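Local coordinates for cell wall binding protein cwp8 (Peptoclostridium difficile, PDB 5J6Q) that probably attaches to the bacterial cell wall through three CWB2 modules, as a surface protein associated with the S-layer, at residues A192-L201 with L267-L275; L459-E470 with I484-A494. All blocks are in the same frame, centred on the assembly; numbering follows the deposited sequence.

Contact 1. Residues A192-L201 with L267-L275; sequences AEELFDGIRL and LVRDLHKVL. With SO4 (sulfate ion), chain F.
With CG anti to the backbone N (chi1 173°), F196 swings its ring from the loop after strand 186-191 against helix 265-280; L271, its CG likewise anti (chi1 164°), slides past it in the opposite direction. This is loop-on-helix packing within Cwp8 domain 3, without a hydrogen bond between the segments. The helix backbone lies over one face of the F196 ring, with L271 CA 3.8 Å above its plane, while G198 N sits over the opposite face. L271 CB closes on F196 CD2 at 3.6 Å, D270 CB lies 3.8 Å from F196 CE2, and V274 CG2 approaches F196 CE1 obliquely. L267 sends CD2 to the backbone of G198, 3.5 Å from G198 N. Farther down the helix, L201 and V274 meet tip to tip. Behind F196 the loop is braced by D197: its OD1 accepts from I199 N, an Asx turn, and also from R200 N three residues on, which makes the wider Asx motif. R200 NE and NH2 both donate to D197 OD2 in a side-on salt bridge, close to the guanidinium plane, and R200 NH1 reaches I579 O and Q574. R200 NH2 also gives a weak bond to sulfate O4, 3.1 Å away.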
loop_
_atom_site.group_PDB
_atom_site.type_symbol
_atom_site.label_atom_id
_atom_site.label_comp_id
_atom_site.label_asym_id
_atom_site.label_seq_id
_atom_site.Cartn_x
_atom_site.Cartn_y
_atom_site.Cartn_z
ATOM N N ALA A 192 4.025 4.650 4.547
ATOM C CA ALA A 192 3.821 3.259 4.169
ATOM C C ALA A 192 2.470 2.802 4.748
ATOM O O ALA A 192 1.789 1.987 4.130
ATOM C CB ALA A 192 4.944 2.426 4.735
ATOM N N GLU A 193 2.072 3.379 5.915
ATOM C CA GLU A 193 0.838 3.025 6.587
ATOM C C GLU A 193 -0.412 3.239 5.722
ATOM O O GLU A 193 -1.316 2.409 5.754
ATOM C CB GLU A 193 0.713 3.815 7.889
ATOM C CG GLU A 193 1.512 3.191 9.034
ATOM C CD GLU A 193 3.027 3.466 8.953
ATOM O OE1 GLU A 193 3.462 4.236 8.069
ATOM O OE2 GLU A 193 3.778 2.919 9.783
ATOM N N GLU A 194 -0.451 4.337 4.939
ATOM C CA GLU A 194 -1.550 4.678 4.070
ATOM C C GLU A 194 -1.832 3.526 3.121
ATOM O O GLU A 194 -2.966 3.383 2.644
ATOM C CB GLU A 194 -1.224 5.917 3.192
ATOM C CG GLU A 194 -1.202 7.238 3.936
ATOM C CD GLU A 194 -0.779 8.389 3.023
ATOM O OE1 GLU A 194 -1.398 8.555 1.927
ATOM O OE2 GLU A 194 0.174 9.125 3.403
ATOM N N LEU A 195 -0.788 2.772 2.778
ATOM C CA LEU A 195 -0.917 1.618 1.878
ATOM C C LEU A 195 -1.073 0.175 2.568
ATOM O O LEU A 195 -1.580 -0.739 1.963
ATOM C CB LEU A 195 0.368 1.521 1.038
ATOM C CG LEU A 195 0.662 2.711 0.088
ATOM C CD1 LEU A 195 1.751 2.222 -0.958
ATOM C CD2 LEU A 195 -0.633 3.142 -0.735
ATOM N N PHE A 196 -0.644 0.018 3.805
ATOM C CA PHE A 196 -0.547 -1.287 4.408
ATOM C C PHE A 196 -0.505 -1.086 5.878
ATOM O O PHE A 196 0.282 -0.271 6.352
ATOM C CB PHE A 196 0.725 -1.941 3.828
ATOM C CG PHE A 196 1.156 -3.278 4.418
ATOM C CD1 PHE A 196 0.468 -4.443 4.113
ATOM C CD2 PHE A 196 2.295 -3.361 5.234
ATOM C CE1 PHE A 196 0.905 -5.684 4.609
ATOM C CE2 PHE A 196 2.736 -4.583 5.723
ATOM C CZ PHE A 196 2.037 -5.745 5.405
ATOM N N ASP A 197 -1.352 -1.814 6.648
ATOM C CA ASP A 197 -1.417 -1.570 8.102
ATOM C C ASP A 197 -0.484 -2.440 8.957
ATOM O O ASP A 197 -0.580 -2.362 10.159
ATOM C CB ASP A 197 -2.872 -1.810 8.618
ATOM C CG ASP A 197 -3.392 -3.304 8.504
ATOM O OD1 ASP A 197 -2.550 -4.252 8.276
ATOM O OD2 ASP A 197 -4.598 -3.523 8.658
ATOM N N GLY A 198 0.357 -3.255 8.367
ATOM C CA GLY A 198 1.117 -4.236 9.153
ATOM C C GLY A 198 0.935 -5.675 8.603
ATOM O O GLY A 198 1.864 -6.478 8.549
ATOM N N ILE A 199 -0.282 -6.005 8.131
ATOM C CA ILE A 199 -0.525 -7.355 7.608
ATOM C C ILE A 199 -1.500 -7.336 6.376
ATOM O O ILE A 199 -1.411 -8.187 5.521
ATOM C CB ILE A 199 -0.962 -8.218 8.806
ATOM C CG1 ILE A 199 -1.264 -9.663 8.357
ATOM C CG2 ILE A 199 -2.212 -7.541 9.534
ATOM C CD1 ILE A 199 -1.284 -10.650 9.527
ATOM N N ARG A 200 -2.361 -6.343 6.265
ATOM C CA ARG A 200 -3.229 -6.234 5.114
ATOM C C ARG A 200 -2.984 -4.965 4.275
ATOM O O ARG A 200 -2.667 -3.929 4.804
ATOM C CB ARG A 200 -4.680 -6.149 5.598
ATOM C CG ARG A 200 -5.143 -7.325 6.458
ATOM C CD ARG A 200 -6.500 -6.946 7.168
ATOM N NE ARG A 200 -6.347 -5.881 8.183
ATOM C CZ ARG A 200 -7.253 -5.618 9.141
ATOM N NH1 ARG A 200 -8.365 -6.343 9.255
ATOM N NH2 ARG A 200 -7.042 -4.606 9.997
ATOM N N LEU A 201 -3.132 -5.048 2.981
ATOM C CA LEU A 201 -3.096 -3.802 2.238
ATOM C C LEU A 201 -4.351 -2.969 2.591
ATOM O O LEU A 201 -5.354 -3.491 3.056
ATOM C CB LEU A 201 -3.101 -4.060 0.745
ATOM C CG LEU A 201 -1.825 -4.825 0.243
ATOM C CD1 LEU A 201 -2.122 -5.404 -1.217
ATOM C CD2 LEU A 201 -0.632 -3.851 0.219
ATOM N N LEU A 267 7.179 -2.675 8.993
ATOM C CA LEU A 267 6.072 -2.335 8.078
ATOM C C LEU A 267 6.588 -2.250 6.635
ATOM O O LEU A 267 6.041 -2.922 5.733
ATOM C CB LEU A 267 5.523 -0.968 8.523
ATOM C CG LEU A 267 4.091 -0.546 8.095
ATOM C CD1 LEU A 267 3.782 -0.965 6.709
ATOM C CD2 LEU A 267 3.056 -1.109 9.052
ATOM N N VAL A 268 7.692 -1.446 6.430
ATOM C CA VAL A 268 8.231 -1.228 5.094
ATOM C C VAL A 268 8.810 -2.458 4.492
ATOM O O VAL A 268 8.613 -2.698 3.273
ATOM C CB VAL A 268 9.318 -0.090 5.071
ATOM C CG1 VAL A 268 9.749 0.166 3.648
ATOM C CG2 VAL A 268 8.776 1.207 5.690
ATOM N N ARG A 269 9.570 -3.219 5.288
ATOM C CA ARG A 269 10.160 -4.438 4.735
ATOM C C ARG A 269 8.973 -5.370 4.331
ATOM O O ARG A 269 8.952 -5.950 3.258
ATOM C CB ARG A 269 11.031 -5.153 5.810
ATOM C CG ARG A 269 12.526 -5.282 5.514
ATOM C CD ARG A 269 13.245 -5.977 6.680
ATOM N NE ARG A 269 13.592 -5.012 7.725
ATOM C CZ ARG A 269 13.175 -5.096 8.987
ATOM N NH1 ARG A 269 13.521 -4.160 9.872
ATOM N NH2 ARG A 269 12.417 -6.118 9.378
ATOM N N ASP A 270 7.995 -5.476 5.226
ATOM C CA ASP A 270 6.825 -6.349 5.025
ATOM C C ASP A 270 6.027 -5.940 3.791
ATOM O O ASP A 270 5.764 -6.771 2.871
ATOM C CB ASP A 270 6.008 -6.324 6.321
ATOM C CG ASP A 270 6.689 -7.203 7.343
ATOM O OD1 ASP A 270 7.638 -7.924 6.967
ATOM O OD2 ASP A 270 6.285 -7.177 8.512
ATOM N N LEU A 271 5.752 -4.618 3.704
ATOM C CA LEU A 271 5.045 -4.080 2.553
ATOM C C LEU A 271 5.822 -4.327 1.312
ATOM O O LEU A 271 5.263 -4.656 0.242
ATOM C CB LEU A 271 4.811 -2.548 2.727
ATOM C CG LEU A 271 4.425 -1.884 1.399
ATOM C CD1 LEU A 271 3.108 -2.455 0.925
ATOM C CD2 LEU A 271 4.243 -0.373 1.549
ATOM N N HIS A 272 7.150 -4.149 1.389
ATOM C CA HIS A 272 7.966 -4.374 0.147
ATOM C C HIS A 272 7.869 -5.855 -0.217
ATOM O O HIS A 272 7.749 -6.206 -1.388
ATOM C CB HIS A 272 9.426 -3.949 0.372
ATOM C CG HIS A 272 10.249 -4.162 -0.855
ATOM N ND1 HIS A 272 10.544 -3.137 -1.738
ATOM C CD2 HIS A 272 10.820 -5.282 -1.356
ATOM C CE1 HIS A 272 11.280 -3.644 -2.719
ATOM N NE2 HIS A 272 11.459 -4.933 -2.520
ATOM N N LYS A 273 7.937 -6.758 0.780
ATOM C CA LYS A 273 7.670 -8.231 0.495
ATOM C C LYS A 273 6.318 -8.456 -0.269
ATOM O O LYS A 273 6.259 -9.161 -1.330
ATOM C CB LYS A 273 7.566 -9.023 1.824
ATOM C CG LYS A 273 8.917 -9.235 2.494
ATOM C CD LYS A 273 8.813 -9.891 3.879
ATOM C CE LYS A 273 9.918 -9.382 4.789
ATOM N NZ LYS A 273 9.661 -9.659 6.237
ATOM N N VAL A 274 5.189 -7.788 0.234
ATOM C CA VAL A 274 3.884 -8.001 -0.476
ATOM C C VAL A 274 3.899 -7.469 -1.821
ATOM O O VAL A 274 3.359 -8.085 -2.810
ATOM C CB VAL A 274 2.781 -7.342 0.370
ATOM C CG1 VAL A 274 1.448 -7.334 -0.371
ATOM C CG2 VAL A 274 2.710 -8.041 1.708
ATOM N N LEU A 275 4.605 -6.279 -1.973
ATOM C CA LEU A 275 4.620 -5.753 -3.366
ATOM C C LEU A 275 5.462 -6.626 -4.309
ATOM O O LEU A 275 5.168 -6.674 -5.524
ATOM C CB LEU A 275 5.093 -4.307 -3.345
ATOM C CG LEU A 275 4.023 -3.455 -2.593
ATOM C CD1 LEU A 275 4.440 -1.989 -2.448
ATOM C CD2 LEU A 275 2.707 -3.597 -3.430
HETATM S S SO4 F . -7.800 -2.533 13.877
HETATM O O1 SO4 F . -6.502 -1.845 14.081
HETATM O O2 SO4 F . -8.236 -3.214 15.089
HETATM O O3 SO4 F . -8.837 -1.561 13.521
HETATM O O4 SO4 F . -7.627 -3.449 12.783
#

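Contact 2. Residues L459-E470 with I484-A494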
loop_
_atom_site.group_PDB
_atom_site.type_symbol
_atom_site.label_atom_id
_atom_site.label_comp_id
_atom_site.label_asym_id
_atom_site.label_seq_id
_atom_site.Cartn_x
_atom_site.Cartn_y
_atom_site.Cartn_z
ATOM N N LEU A 459 -35.674 -35.146 3.503
ATOM C CA LEU A 459 -34.555 -35.700 4.257
ATOM C C LEU A 459 -34.709 -37.179 4.629
ATOM O O LEU A 459 -33.758 -37.777 5.137
ATOM C CB LEU A 459 -34.394 -34.846 5.522
ATOM C CG LEU A 459 -34.420 -33.337 5.255
ATOM C CD1 LEU A 459 -34.230 -32.566 6.542
ATOM C CD2 LEU A 459 -33.323 -32.970 4.278
ATOM N N LYS A 460 -35.883 -37.773 4.375
ATOM C CA LYS A 460 -36.120 -39.177 4.696
ATOM C C LYS A 460 -35.241 -40.098 3.853
ATOM O O LYS A 460 -35.522 -40.317 2.675
ATOM C CB LYS A 460 -37.600 -39.531 4.476
ATOM C CG LYS A 460 -37.922 -40.974 4.844
ATOM C CD LYS A 460 -39.369 -41.319 4.529
ATOM C CE LYS A 460 -39.634 -42.788 4.746
ATOM N NZ LYS A 460 -40.934 -43.202 4.154
ATOM N N GLY A 461 -34.172 -40.628 4.452
ATOM C CA GLY A 461 -33.294 -41.543 3.737
ATOM C C GLY A 461 -31.880 -41.017 3.644
ATOM O O GLY A 461 -30.935 -41.773 3.430
ATOM N N LYS A 462 -31.728 -39.708 3.808
ATOM C CA LYS A 462 -30.410 -39.084 3.727
ATOM C C LYS A 462 -29.815 -38.870 5.122
ATOM O O LYS A 462 -30.543 -38.874 6.114
ATOM C CB LYS A 462 -30.500 -37.732 2.985
ATOM C CG LYS A 462 -31.779 -37.563 2.162
ATOM C CD LYS A 462 -31.474 -37.108 0.739
ATOM C CE LYS A 462 -32.617 -37.409 -0.205
ATOM N NZ LYS A 462 -33.028 -36.200 -0.974
ATOM N N GLU A 463 -28.491 -38.703 5.198
ATOM C CA GLU A 463 -27.799 -38.450 6.465
ATOM C C GLU A 463 -27.870 -36.950 6.810
ATOM O O GLU A 463 -27.497 -36.102 6.000
ATOM C CB GLU A 463 -26.342 -38.913 6.372
ATOM C CG GLU A 463 -26.236 -40.404 6.110
ATOM C CD GLU A 463 -24.849 -40.943 6.387
ATOM O OE1 GLU A 463 -24.154 -40.393 7.267
ATOM O OE2 GLU A 463 -24.455 -41.914 5.718
ATOM N N LEU A 464 -28.329 -36.643 8.026
ATOM C CA LEU A 464 -28.556 -35.296 8.494
ATOM C C LEU A 464 -27.627 -34.845 9.637
ATOM O O LEU A 464 -27.101 -35.651 10.401
ATOM C CB LEU A 464 -30.044 -35.221 8.944
ATOM C CG LEU A 464 -31.037 -35.703 7.874
ATOM C CD1 LEU A 464 -32.397 -36.125 8.473
ATOM C CD2 LEU A 464 -31.218 -34.585 6.870
ATOM N N GLU A 465 -27.425 -33.536 9.740
ATOM C CA GLU A 465 -26.588 -32.952 10.794
ATOM C C GLU A 465 -27.305 -31.702 11.278
ATOM O O GLU A 465 -27.866 -30.964 10.468
ATOM C CB GLU A 465 -25.174 -32.628 10.268
ATOM C CG GLU A 465 -24.254 -32.010 11.310
ATOM C CD GLU A 465 -23.164 -32.967 11.817
ATOM O OE1 GLU A 465 -23.106 -33.174 13.037
ATOM O OE2 GLU A 465 -22.368 -33.500 11.018
ATOM N N ILE A 466 -27.336 -31.496 12.589
ATOM C CA ILE A 466 -27.980 -30.318 13.153
ATOM C C ILE A 466 -26.927 -29.303 13.592
ATOM O O ILE A 466 -25.904 -29.715 14.145
ATOM C CB ILE A 466 -28.854 -30.725 14.347
ATOM C CG1 ILE A 466 -29.726 -31.945 13.969
ATOM C CG2 ILE A 466 -29.723 -29.539 14.731
ATOM C CD1 ILE A 466 -30.768 -32.323 15.033
ATOM N N VAL A 467 -27.190 -28.003 13.364
ATOM C CA VAL A 467 -26.262 -26.921 13.718
ATOM C C VAL A 467 -27.067 -25.927 14.562
ATOM O O VAL A 467 -27.951 -25.249 14.059
ATOM C CB VAL A 467 -25.592 -26.247 12.466
ATOM C CG1 VAL A 467 -24.625 -25.128 12.918
ATOM C CG2 VAL A 467 -24.798 -27.274 11.660
ATOM N N GLY A 468 -26.753 -25.842 15.860
ATOM C CA GLY A 468 -27.496 -24.970 16.762
ATOM C C GLY A 468 -27.835 -25.794 18.016
ATOM O O GLY A 468 -27.870 -27.024 17.972
ATOM N N GLY A 469 -28.040 -25.120 19.130
ATOM C CA GLY A 469 -28.397 -25.782 20.377
ATOM C C GLY A 469 -29.880 -26.138 20.403
ATOM O O GLY A 469 -30.624 -25.859 19.459
ATOM N N GLU A 470 -30.335 -26.762 21.511
ATOM C CA GLU A 470 -31.733 -27.208 21.583
ATOM C C GLU A 470 -32.753 -26.061 21.549
ATOM O O GLU A 470 -33.913 -26.305 21.219
ATOM C CB GLU A 470 -31.966 -28.042 22.837
ATOM C CG GLU A 470 -31.368 -29.436 22.734
ATOM C CD GLU A 470 -31.459 -30.191 24.052
ATOM O OE1 GLU A 470 -30.405 -30.407 24.674
ATOM O OE2 GLU A 470 -32.592 -30.559 24.457
ATOM N N ILE A 484 -35.999 -40.420 10.508
ATOM C CA ILE A 484 -35.908 -40.407 9.049
ATOM C C ILE A 484 -34.467 -40.477 8.538
ATOM O O ILE A 484 -34.250 -40.513 7.329
ATOM C CB ILE A 484 -36.627 -39.143 8.523
ATOM C CG1 ILE A 484 -35.948 -37.865 9.053
ATOM C CG2 ILE A 484 -38.088 -39.189 8.948
ATOM C CD1 ILE A 484 -36.551 -36.587 8.481
ATOM N N ASP A 485 -33.488 -40.494 9.446
ATOM C CA ASP A 485 -32.074 -40.583 9.087
ATOM C C ASP A 485 -31.741 -41.982 8.559
ATOM O O ASP A 485 -32.396 -42.956 8.929
ATOM C CB ASP A 485 -31.200 -40.261 10.309
ATOM C CG ASP A 485 -29.727 -40.193 9.978
ATOM O OD1 ASP A 485 -29.272 -39.128 9.512
ATOM O OD2 ASP A 485 -29.028 -41.209 10.184
ATOM N N LEU A 486 -30.715 -42.081 7.707
ATOM C CA LEU A 486 -30.301 -43.342 7.095
ATOM C C LEU A 486 -29.706 -44.335 8.093
ATOM O O LEU A 486 -30.115 -45.493 8.128
ATOM C CB LEU A 486 -29.265 -43.039 6.000
ATOM C CG LEU A 486 -28.731 -44.266 5.264
ATOM C CD1 LEU A 486 -29.852 -44.941 4.499
ATOM C CD2 LEU A 486 -27.638 -43.846 4.302
ATOM N N ASN A 487 -28.750 -43.882 8.902
ATOM C CA ASN A 487 -28.074 -44.742 9.874
ATOM C C ASN A 487 -28.667 -44.630 11.279
ATOM O O ASN A 487 -28.076 -45.134 12.232
ATOM C CB ASN A 487 -26.588 -44.389 9.916
ATOM C CG ASN A 487 -25.856 -44.821 8.672
ATOM O OD1 ASN A 487 -25.366 -45.950 8.604
ATOM N ND2 ASN A 487 -25.741 -43.988 7.638
ATOM N N ASN A 488 -29.828 -43.973 11.406
ATOM C CA ASN A 488 -30.528 -43.787 12.680
ATOM C C ASN A 488 -29.631 -43.085 13.692
ATOM O O ASN A 488 -29.551 -43.486 14.852
ATOM C CB ASN A 488 -30.994 -45.139 13.231
ATOM C CG ASN A 488 -32.203 -45.692 12.516
ATOM O OD1 ASN A 488 -32.638 -46.805 12.820
ATOM N ND2 ASN A 488 -32.810 -44.994 11.556
ATOM N N LYS A 489 -28.961 -42.026 13.244
ATOM C CA LYS A 489 -28.045 -41.252 14.083
ATOM C C LYS A 489 -27.821 -39.851 13.506
ATOM O O LYS A 489 -27.451 -39.719 12.342
ATOM C CB LYS A 489 -26.696 -41.982 14.184
ATOM C CG LYS A 489 -25.699 -41.280 15.095
ATOM C CD LYS A 489 -24.334 -41.941 15.007
ATOM N N VAL A 490 -28.038 -38.808 14.319
ATOM C CA VAL A 490 -27.853 -37.441 13.874
ATOM C C VAL A 490 -27.041 -36.677 14.898
ATOM O O VAL A 490 -27.469 -36.500 16.036
ATOM C CB VAL A 490 -29.220 -36.754 13.647
ATOM C CG1 VAL A 490 -29.018 -35.287 13.286
ATOM C CG2 VAL A 490 -29.990 -37.460 12.540
ATOM N N GLU A 491 -25.855 -36.247 14.499
ATOM C CA GLU A 491 -24.998 -35.458 15.368
ATOM C C GLU A 491 -25.459 -33.992 15.367
ATOM O O GLU A 491 -26.056 -33.514 14.395
ATOM C CB GLU A 491 -23.539 -35.558 14.891
ATOM C CG GLU A 491 -22.533 -34.915 15.831
ATOM C CD GLU A 491 -21.100 -35.099 15.351
ATOM O OE1 GLU A 491 -20.234 -34.286 15.734
ATOM O OE2 GLU A 491 -20.840 -36.059 14.589
ATOM N N ARG A 492 -25.197 -33.304 16.471
ATOM C CA ARG A 492 -25.513 -31.908 16.659
ATOM C C ARG A 492 -24.196 -31.156 16.948
ATOM O O ARG A 492 -23.453 -31.554 17.832
ATOM C CB ARG A 492 -26.504 -31.781 17.834
ATOM C CG ARG A 492 -26.631 -30.366 18.411
ATOM C CD ARG A 492 -27.535 -30.349 19.663
ATOM N NE ARG A 492 -28.867 -30.937 19.462
ATOM C CZ ARG A 492 -29.955 -30.236 19.128
ATOM N NH1 ARG A 492 -31.132 -30.840 19.002
ATOM N NH2 ARG A 492 -29.871 -28.923 18.918
ATOM N N LEU A 493 -23.890 -30.129 16.176
ATOM C CA LEU A 493 -22.724 -29.259 16.397
ATOM C C LEU A 493 -23.340 -27.999 17.103
ATOM O O LEU A 493 -24.102 -27.290 16.457
ATOM C CB LEU A 493 -22.022 -28.842 15.059
ATOM C CG LEU A 493 -20.732 -29.580 14.731
ATOM C CD1 LEU A 493 -20.882 -31.111 14.666
ATOM C CD2 LEU A 493 -20.286 -29.104 13.393
ATOM N N ALA A 494 -23.003 -27.725 18.377
ATOM C CA ALA A 494 -23.602 -26.630 19.094
ATOM C C ALA A 494 -22.686 -26.130 20.187
ATOM O O ALA A 494 -22.386 -26.883 21.096
ATOM C CB ALA A 494 -24.926 -27.119 19.711
#
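R492 reaches past the end of neighbouring strand 463-467 to the loop G468-E470. Its CB leaves the sheet on the face that also carries I466; CG, anti to the backbone N (chi1 164°), and then CD run past G468 O, which is 3.6 Å from R492 CG. A bend at chi3 (-54°) brings the guanidinium beside the G468-G469 backbone, with G468 O at its edge. There R492 NH2 donates to G468 O at 2.9 Å, tilted from the carbonyl plane, and R492 CZ has E470 CG 4.0 Å away. The plate is thus sandwiched, E470 CG over the centre of one face and I466 CG2 toward the rim of the other, while NH1 turns to E478 and V473 O.

The backbones pair in parallel: I466 N bonds to E491 O, L493 N to I466 O, and G468 N to L493 O. V490, just before the strand, presses CG1 tightly on I466 CG1 (3.5 Å), the two side chains crossing at about a right angle. On the sheet face away from I466, E465 and E491 lie side by side, pointing the same way; their like charges are probably eased by K508, which pairs with E491 and more weakly with E465.

At the other end, D485 OD1 takes the N-H of L464 at 3.0 Å. G461 N, in a type II turn, reaches I484 O, and I484 CG1 lies 4.0 Å from L464 CD1. Strand 463-467, helix 475-484 and edge strand 491-493 are a beta-alpha-beta unit at one side of a four-stranded parallel sheet, consistent with the toprim fold of the CWB2 module.

How the contacts relate
Contact 1 and contact 2 lie in different parts of an elongated chain and follow one another in sequence. Their centres are 46 Å apart and their nearest atoms about 25 Å, so they do not touch. The centre of contact 1 is about 6 Å, and that of contact 2 about 47 Å, from the centre of the chain. Contact 1 packs domain 3 internally, yet its loop also meets helix 581-590 near the C-terminus: D197 O bonds to K581, and I199 and R200 touch I584. Contact 2 lies at the outer strand of a CWB2 sheet. The sulfate, probably from the crystallisation liquor, belongs to contact 1, weakly bonded to R200 and bonded to K581 N.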